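Local coordinates for poly-gamma-glutamate hydrolase (Bacillus phage phiNIT1, PDB 3A9L), which is a zinc peptidase that hydrolyzes the gamma-glutamyl linkages of bacterial poly-gamma-glutamate, at residues 122-133 with 195-206. Residues are numbered along the deposited sequence; the frame is centred on the assembly and turned at random.
Sequences LRNLIVSKLNSK and YAEAIKEAEAEY
Lys129 of helix 120-132 is a knob in a hole formed by Ala198, Glu201, Ala202 and Glu205 of helix 190-209, in an obliquely antiparallel helix pair. The segment axes approach to 8.3 Å at 138°. Ala198 and Ala202 face the partner helix, consistent with the close approach; Ala202 CB meets Leu125 CB at 4.0 Å and also touches Ile126 CG1. Lys129 lays its CB and CG against Ala198 O and Ala202 CB. Its chain bends at chi2 (-38°) and then runs past Glu201 CB. Lys129 NZ donates to Glu205 OE1 at 3.2 Å in a salt bridge, meeting the oxygen nearly along its C-O bond. Four residues on, Lys133 NZ bridges to Glu201 OE2 at 2.7 Å from the syn side, tilted 26° out of the carboxylate plane. The two bridges border the apolar seam.

On the sheet side, Leu130 CD2 stands over the centre of the Tyr195 ring, 3.8 Å from its centroid, a CH-pi contact. Leu130 CD2 also packs on Ala198 CB at 3.4 Å, closer than usual van der Waals contact. Tyr195 OH is hydrogen-bonded to Thr113 OG1, and Phe174 meets the ring edge-to-face. Ile126 CG2 touches Ile199 CD1 at 3.6 Å. At the far end, Leu122 CD1 packs on Tyr206 CB at 3.7 Å. Leu122 and Ile126 also touch Val162 of strand 162-167, while Ile199 touches Tyr36 of strand 34-42. Such neighbouring helices packed on one face of a mixed sheet are typical of the alpha/beta fold of zinc exopeptidase relatives.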
# COMPACT_ATOMS: atom_id res chain seq x y z
N LEU A 122 14.48 15.31 15.96
CA LEU A 122 14.36 13.90 15.62
C LEU A 122 15.63 13.33 14.98
O LEU A 122 16.01 12.19 15.29
CB LEU A 122 13.17 13.65 14.70
CG LEU A 122 12.75 12.18 14.47
CD1 LEU A 122 12.48 11.44 15.80
CD2 LEU A 122 11.53 12.16 13.56
N ARG A 123 16.28 14.09 14.08
CA ARG A 123 17.65 13.75 13.60
C ARG A 123 18.63 13.40 14.74
O ARG A 123 19.24 12.32 14.71
CB ARG A 123 18.24 14.87 12.71
CG ARG A 123 19.65 14.57 12.21
CD ARG A 123 20.41 15.83 11.85
NE ARG A 123 20.84 16.55 13.06
CZ ARG A 123 21.65 17.59 13.06
NH1 ARG A 123 22.09 18.06 11.91
NH2 ARG A 123 21.99 18.20 14.21
N ASN A 124 18.81 14.32 15.70
CA ASN A 124 19.69 14.09 16.85
C ASN A 124 19.28 12.87 17.69
O ASN A 124 20.12 12.09 18.16
CB ASN A 124 19.79 15.33 17.76
CG ASN A 124 20.43 16.54 17.06
OD1 ASN A 124 21.14 16.40 16.07
ND2 ASN A 124 20.20 17.73 17.60
N LEU A 125 17.98 12.71 17.88
CA LEU A 125 17.42 11.60 18.69
C LEU A 125 17.73 10.22 18.13
O LEU A 125 18.13 9.33 18.86
CB LEU A 125 15.93 11.83 18.93
CG LEU A 125 15.75 13.02 19.90
CD1 LEU A 125 14.32 13.57 19.95
CD2 LEU A 125 16.24 12.64 21.30
N ILE A 126 17.59 10.08 16.81
CA ILE A 126 17.87 8.82 16.10
C ILE A 126 19.36 8.48 16.18
O ILE A 126 19.75 7.32 16.26
CB ILE A 126 17.38 8.92 14.64
CG1 ILE A 126 15.87 8.97 14.63
CG2 ILE A 126 17.91 7.75 13.79
CD1 ILE A 126 15.20 9.27 13.27
N VAL A 127 20.17 9.52 16.17
CA VAL A 127 21.60 9.41 16.19
C VAL A 127 21.91 8.84 17.56
O VAL A 127 22.54 7.82 17.69
CB VAL A 127 22.20 10.82 15.91
CG1 VAL A 127 23.41 11.15 16.79
CG2 VAL A 127 22.48 10.97 14.40
N SER A 128 21.33 9.48 18.57
CA SER A 128 21.59 9.16 19.94
C SER A 128 21.09 7.77 20.34
O SER A 128 21.77 7.07 21.09
CB SER A 128 21.08 10.26 20.84
OG SER A 128 21.25 9.94 22.19
N LYS A 129 19.94 7.34 19.81
CA LYS A 129 19.44 5.97 20.06
C LYS A 129 20.29 4.91 19.38
O LYS A 129 20.63 3.88 19.99
CB LYS A 129 17.98 5.78 19.64
CG LYS A 129 16.90 6.55 20.42
CD LYS A 129 17.19 6.63 21.91
CE LYS A 129 15.93 6.89 22.73
NZ LYS A 129 16.36 7.14 24.12
N LEU A 130 20.68 5.15 18.14
CA LEU A 130 21.45 4.14 17.44
C LEU A 130 22.73 3.84 18.21
O LEU A 130 23.02 2.67 18.53
CB LEU A 130 21.73 4.52 15.98
CG LEU A 130 20.50 4.66 15.09
CD1 LEU A 130 20.96 5.29 13.81
CD2 LEU A 130 19.79 3.31 14.85
N ASN A 131 23.46 4.91 18.56
CA ASN A 131 24.66 4.77 19.38
C ASN A 131 24.44 3.96 20.63
O ASN A 131 25.30 3.18 21.03
CB ASN A 131 25.19 6.13 19.81
CG ASN A 131 25.67 6.98 18.66
OD1 ASN A 131 25.94 8.16 18.85
ND2 ASN A 131 25.76 6.41 17.46
N SER A 132 23.31 4.17 21.29
CA SER A 132 23.11 3.57 22.60
C SER A 132 22.81 2.09 22.44
O SER A 132 22.80 1.36 23.43
CB SER A 132 21.96 4.24 23.34
OG SER A 132 20.74 3.69 22.88
N LYS A 133 22.53 1.67 21.20
CA LYS A 133 22.44 0.25 20.86
C LYS A 133 23.77 -0.22 20.26
O LYS A 133 23.87 -1.32 19.71
CB LYS A 133 21.28 -0.05 19.90
CG LYS A 133 19.89 0.45 20.35
CD LYS A 133 19.37 -0.29 21.56
CE LYS A 133 17.98 -0.81 21.27
NZ LYS A 133 17.07 -0.75 22.45
N TYR A 195 18.52 -1.96 15.54
CA TYR A 195 18.49 -0.77 14.70
C TYR A 195 17.03 -0.30 14.65
O TYR A 195 16.72 0.83 15.04
CB TYR A 195 19.03 -1.10 13.30
CG TYR A 195 19.51 0.10 12.49
CD1 TYR A 195 18.59 0.99 11.92
CD2 TYR A 195 20.85 0.31 12.26
CE1 TYR A 195 19.00 2.08 11.19
CE2 TYR A 195 21.28 1.41 11.50
CZ TYR A 195 20.35 2.28 10.97
OH TYR A 195 20.74 3.36 10.22
N ALA A 196 16.13 -1.20 14.25
CA ALA A 196 14.74 -0.84 14.14
C ALA A 196 14.12 -0.34 15.48
O ALA A 196 13.36 0.63 15.49
CB ALA A 196 13.95 -1.97 13.52
N GLU A 197 14.52 -0.95 16.61
CA GLU A 197 14.07 -0.52 17.95
C GLU A 197 14.60 0.88 18.30
O GLU A 197 13.88 1.69 18.87
CB GLU A 197 14.51 -1.52 19.01
CG GLU A 197 14.39 -1.03 20.48
CD GLU A 197 12.94 -1.04 21.01
OE1 GLU A 197 12.05 -1.62 20.34
OE2 GLU A 197 12.67 -0.45 22.07
N ALA A 198 15.85 1.15 17.94
CA ALA A 198 16.41 2.50 18.10
C ALA A 198 15.54 3.58 17.46
O ALA A 198 15.34 4.63 18.04
CB ALA A 198 17.82 2.57 17.56
N ILE A 199 15.03 3.31 16.27
CA ILE A 199 14.19 4.26 15.56
C ILE A 199 12.86 4.44 16.30
O ILE A 199 12.36 5.58 16.47
CB ILE A 199 13.95 3.78 14.11
CG1 ILE A 199 15.29 3.43 13.42
CG2 ILE A 199 13.11 4.81 13.35
CD1 ILE A 199 16.38 4.49 13.54
N LYS A 200 12.30 3.33 16.78
CA LYS A 200 11.02 3.41 17.52
C LYS A 200 11.19 4.26 18.81
O LYS A 200 10.37 5.11 19.12
CB LYS A 200 10.47 2.03 17.82
CG LYS A 200 9.13 2.03 18.60
CD LYS A 200 8.79 0.66 19.18
CE LYS A 200 9.84 0.08 20.14
NZ LYS A 200 9.82 0.56 21.58
N GLU A 201 12.27 4.02 19.54
CA GLU A 201 12.57 4.75 20.79
C GLU A 201 12.70 6.24 20.59
O GLU A 201 12.19 7.02 21.40
CB GLU A 201 13.87 4.20 21.41
CG GLU A 201 13.70 2.82 22.05
CD GLU A 201 14.99 2.28 22.66
OE1 GLU A 201 15.87 3.07 23.04
OE2 GLU A 201 15.12 1.04 22.77
N ALA A 202 13.39 6.61 19.51
CA ALA A 202 13.63 8.01 19.16
C ALA A 202 12.33 8.67 18.74
O ALA A 202 12.07 9.81 19.15
CB ALA A 202 14.67 8.10 18.05
N GLU A 203 11.50 7.96 17.97
CA GLU A 203 10.16 8.46 17.62
C GLU A 203 9.32 8.68 18.89
O GLU A 203 8.62 9.71 19.00
CB GLU A 203 9.40 7.52 16.64
CG GLU A 203 8.16 8.20 16.01
CD GLU A 203 6.99 7.27 15.60
OE1 GLU A 203 7.20 6.24 14.93
OE2 GLU A 203 5.83 7.60 15.92
N ALA A 204 9.42 7.74 19.84
CA ALA A 204 8.69 7.79 21.13
C ALA A 204 9.04 9.01 21.98
O ALA A 204 8.17 9.80 22.32
CB ALA A 204 8.87 6.46 21.93
N GLU A 205 10.33 9.17 22.30
CA GLU A 205 10.83 10.34 23.02
C GLU A 205 10.44 11.66 22.32
O GLU A 205 9.93 12.59 22.96
CB GLU A 205 12.36 10.23 23.19
CG GLU A 205 12.95 11.14 24.28
CD GLU A 205 14.47 11.15 24.27
OE1 GLU A 205 15.08 10.05 24.27
OE2 GLU A 205 15.06 12.26 24.26
N TYR A 206 10.64 11.72 21.00
CA TYR A 206 10.21 12.87 20.18
C TYR A 206 8.78 13.25 20.45
O TYR A 206 8.47 14.41 20.77
CB TYR A 206 10.37 12.56 18.68
CG TYR A 206 9.98 13.71 17.77
CD1 TYR A 206 10.68 14.92 17.81
CD2 TYR A 206 8.93 13.58 16.87
CE1 TYR A 206 10.33 15.99 16.98
CE2 TYR A 206 8.57 14.65 16.03
CZ TYR A 206 9.29 15.84 16.09
OH TYR A 206 8.96 16.91 15.28